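Local coordinates for protein copper-containing nitrite reductase (Thermus scotoductus, PDB 6HBE) that probably reduces nitrite to nitric oxide with electrons from cytochrome c, as a homotrimeric, three-domain copper enzyme of denitrification, at residues D36-F44 and I303-Y314. Sequence-based numbering, arbitrary orientation.
With CA (calcium ion), chain O.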
# COMPACT_ATOMS: atom_id res chain seq x y z
N ASP C 36 10.22 -18.42 -11.16
CA ASP C 36 9.13 -19.39 -11.29
C ASP C 36 9.50 -20.27 -12.50
O ASP C 36 10.47 -19.94 -13.21
CB ASP C 36 7.80 -18.65 -11.51
CG ASP C 36 6.59 -19.38 -10.94
OD1 ASP C 36 6.53 -20.64 -11.01
OD2 ASP C 36 5.65 -18.68 -10.47
N GLN C 37 8.76 -21.35 -12.76
CA GLN C 37 9.04 -22.17 -13.93
C GLN C 37 8.88 -21.32 -15.18
O GLN C 37 7.83 -20.74 -15.37
CB GLN C 37 8.12 -23.41 -14.05
CG GLN C 37 8.34 -24.51 -13.02
CD GLN C 37 7.74 -24.21 -11.66
OE1 GLN C 37 6.86 -23.36 -11.55
NE2 GLN C 37 8.22 -24.88 -10.62
N GLY C 38 9.93 -21.23 -16.01
CA GLY C 38 9.89 -20.45 -17.28
C GLY C 38 9.86 -18.91 -17.13
O GLY C 38 9.61 -18.21 -18.10
N VAL C 39 10.09 -18.40 -15.92
CA VAL C 39 9.99 -16.94 -15.63
C VAL C 39 11.32 -16.43 -15.05
O VAL C 39 11.73 -16.85 -13.96
CB VAL C 39 8.84 -16.61 -14.66
CG1 VAL C 39 8.78 -15.10 -14.38
CG2 VAL C 39 7.52 -17.09 -15.24
N TYR C 40 11.99 -15.55 -15.80
CA TYR C 40 13.31 -15.05 -15.45
C TYR C 40 13.29 -13.57 -15.11
O TYR C 40 12.59 -12.82 -15.76
CB TYR C 40 14.30 -15.29 -16.60
CG TYR C 40 14.45 -16.76 -16.87
CD1 TYR C 40 13.55 -17.41 -17.71
CD2 TYR C 40 15.45 -17.50 -16.26
CE1 TYR C 40 13.65 -18.77 -17.95
CE2 TYR C 40 15.57 -18.87 -16.50
CZ TYR C 40 14.66 -19.49 -17.37
OH TYR C 40 14.72 -20.84 -17.64
N LEU C 41 14.07 -13.18 -14.09
CA LEU C 41 14.18 -11.81 -13.59
C LEU C 41 15.61 -11.31 -13.70
O LEU C 41 16.52 -11.91 -13.12
CB LEU C 41 13.78 -11.80 -12.09
CG LEU C 41 13.92 -10.50 -11.31
CD1 LEU C 41 13.01 -9.43 -11.88
CD2 LEU C 41 13.62 -10.70 -9.83
N ARG C 42 15.82 -10.20 -14.40
CA ARG C 42 17.14 -9.54 -14.46
C ARG C 42 17.27 -8.54 -13.35
O ARG C 42 16.34 -7.80 -13.07
CB ARG C 42 17.33 -8.78 -15.78
CG ARG C 42 17.30 -9.65 -17.04
CD ARG C 42 17.99 -8.93 -18.20
NE ARG C 42 17.39 -9.37 -19.45
CZ ARG C 42 17.92 -10.23 -20.32
NH1 ARG C 42 17.20 -10.52 -21.42
NH2 ARG C 42 19.13 -10.79 -20.15
N GLY C 43 18.46 -8.49 -12.74
CA GLY C 43 18.75 -7.55 -11.69
C GLY C 43 20.20 -7.55 -11.25
O GLY C 43 21.09 -7.81 -12.05
N PHE C 44 20.43 -7.23 -9.99
CA PHE C 44 21.75 -7.23 -9.37
C PHE C 44 21.74 -8.21 -8.20
O PHE C 44 20.70 -8.40 -7.55
CB PHE C 44 22.11 -5.85 -8.82
CG PHE C 44 22.17 -4.74 -9.86
CD1 PHE C 44 23.13 -4.78 -10.89
CD2 PHE C 44 21.33 -3.62 -9.78
CE1 PHE C 44 23.20 -3.76 -11.85
CE2 PHE C 44 21.41 -2.59 -10.73
CZ PHE C 44 22.34 -2.67 -11.77
N ILE C 303 19.15 -16.91 -20.99
CA ILE C 303 17.75 -17.22 -20.86
C ILE C 303 17.43 -18.21 -21.98
O ILE C 303 17.73 -17.93 -23.14
CB ILE C 303 16.88 -15.94 -20.93
CG1 ILE C 303 17.16 -15.10 -19.67
CG2 ILE C 303 15.41 -16.30 -21.05
CD1 ILE C 303 16.66 -13.68 -19.73
N PRO C 304 16.84 -19.36 -21.65
CA PRO C 304 16.51 -20.32 -22.69
C PRO C 304 15.36 -19.90 -23.60
O PRO C 304 14.58 -19.00 -23.27
CB PRO C 304 16.16 -21.58 -21.91
CG PRO C 304 15.75 -21.11 -20.57
CD PRO C 304 16.59 -19.90 -20.31
N ALA C 305 15.28 -20.56 -24.75
CA ALA C 305 14.21 -20.34 -25.72
C ALA C 305 12.87 -20.85 -25.20
O ALA C 305 11.83 -20.44 -25.70
CB ALA C 305 14.55 -21.00 -27.05
N SER C 306 12.89 -21.75 -24.22
CA SER C 306 11.68 -22.18 -23.50
C SER C 306 11.03 -21.11 -22.57
O SER C 306 9.90 -21.32 -22.14
CB SER C 306 11.96 -23.45 -22.69
OG SER C 306 12.84 -23.21 -21.59
N ALA C 307 11.70 -20.00 -22.28
CA ALA C 307 11.19 -18.98 -21.33
C ALA C 307 9.84 -18.42 -21.73
O ALA C 307 9.63 -18.11 -22.90
CB ALA C 307 12.19 -17.83 -21.19
N LYS C 308 8.93 -18.26 -20.77
CA LYS C 308 7.64 -17.62 -21.07
C LYS C 308 7.56 -16.14 -20.71
O LYS C 308 6.73 -15.42 -21.25
CB LYS C 308 6.42 -18.43 -20.56
CG LYS C 308 6.39 -18.76 -19.10
CD LYS C 308 5.32 -19.82 -18.79
CE LYS C 308 5.45 -20.21 -17.32
NZ LYS C 308 4.31 -21.01 -16.76
N ARG C 309 8.48 -15.66 -19.87
CA ARG C 309 8.50 -14.26 -19.47
C ARG C 309 9.90 -13.90 -19.00
O ARG C 309 10.55 -14.71 -18.30
CB ARG C 309 7.45 -14.02 -18.34
CG ARG C 309 7.49 -12.65 -17.70
CD ARG C 309 6.32 -12.39 -16.75
NE ARG C 309 5.17 -11.78 -17.43
CZ ARG C 309 3.93 -11.68 -16.92
NH1 ARG C 309 3.64 -12.14 -15.69
NH2 ARG C 309 2.97 -11.11 -17.66
N VAL C 310 10.38 -12.72 -19.41
CA VAL C 310 11.57 -12.11 -18.82
C VAL C 310 11.19 -10.77 -18.22
O VAL C 310 10.72 -9.88 -18.92
CB VAL C 310 12.71 -11.87 -19.85
CG1 VAL C 310 13.96 -11.34 -19.14
CG2 VAL C 310 13.01 -13.17 -20.58
N VAL C 311 11.44 -10.62 -16.92
CA VAL C 311 11.09 -9.42 -16.15
C VAL C 311 12.40 -8.63 -15.97
O VAL C 311 13.44 -9.23 -15.67
CB VAL C 311 10.53 -9.81 -14.76
CG1 VAL C 311 10.13 -8.56 -13.96
CG2 VAL C 311 9.34 -10.78 -14.90
N ASP C 312 12.35 -7.31 -16.18
CA ASP C 312 13.50 -6.44 -15.96
C ASP C 312 13.02 -5.05 -15.55
O ASP C 312 12.53 -4.30 -16.38
CB ASP C 312 14.34 -6.36 -17.25
CG ASP C 312 15.62 -5.53 -17.09
OD1 ASP C 312 15.87 -4.86 -16.04
OD2 ASP C 312 16.43 -5.59 -18.02
N PRO C 313 13.19 -4.68 -14.26
CA PRO C 313 12.64 -3.39 -13.88
C PRO C 313 13.28 -2.18 -14.61
O PRO C 313 12.56 -1.24 -14.95
CB PRO C 313 12.92 -3.33 -12.37
CG PRO C 313 14.04 -4.27 -12.14
CD PRO C 313 13.86 -5.36 -13.13
N TYR C 314 14.58 -2.26 -14.87
CA TYR C 314 15.36 -1.17 -15.45
C TYR C 314 15.35 -1.08 -17.00
O TYR C 314 15.53 -0.00 -17.56
CB TYR C 314 16.79 -1.31 -15.03
CG TYR C 314 17.05 -1.58 -13.55
CD1 TYR C 314 16.68 -0.67 -12.58
CD2 TYR C 314 17.66 -2.75 -13.14
CE1 TYR C 314 16.95 -0.91 -11.24
CE2 TYR C 314 17.94 -2.99 -11.81
CZ TYR C 314 17.58 -2.09 -10.87
OH TYR C 314 17.88 -2.35 -9.55
CA CA O . 5.03 -22.44 -10.30
O HOH W 1 3.91 -20.50 -9.46
O HOH W 2 5.39 -20.31 -14.13
O HOH W 3 12.43 -21.98 -19.30
O HOH W 4 4.94 -24.92 -9.60
O HOH W 5 2.71 -23.07 -9.56
O HOH W 6 4.12 -22.66 -12.22
O HOH W 7 6.03 -22.54 -8.30
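Strands 39-44 and 309-311 pair in parallel at the edge of the sheet of the first cupredoxin domain, where 309-311 is an outermost strand within this chain. Their axes approach to 4.7 Å. Tyr40 N to Arg309 O is 3.0 Å and Val311 N to Tyr40 O 2.7 Å, each nearly straight, with 173° at the hydrogen; Arg42 N to Val311 O continues the ladder. At its start Gly38 O accepts from both Lys308 N and Arg309 N, in more bent bonds. Tyr40, with CG anti to its carbonyl carbon (chi1 -62°), reaches the turn 304-307 and meets it obliquely: CE1 lies 3.7 Å from Ala307 CB, CZ 3.5 Å from Pro304 CD. In the ring plane a water links OH to Ser306 OG. A serine here would probably leave Pro304 and Ala307 without their aromatic partner and that water without its phenol. Ile303 CD1 sits over one face of the Arg42 guanidinium, offset toward its rim, 3.6 Å from NH1. Asp36 OD1 and Gln37 OE1 bind calcium beside the ladder. Phe44, whose side chain lies beside the type 1 copper ligands His75 and Gln130, meets Tyr314 obliquely (CE2 to CE2 3.7 Å). Directional backbone bonds thus set the register, and the side chains add mainly apolar contacts.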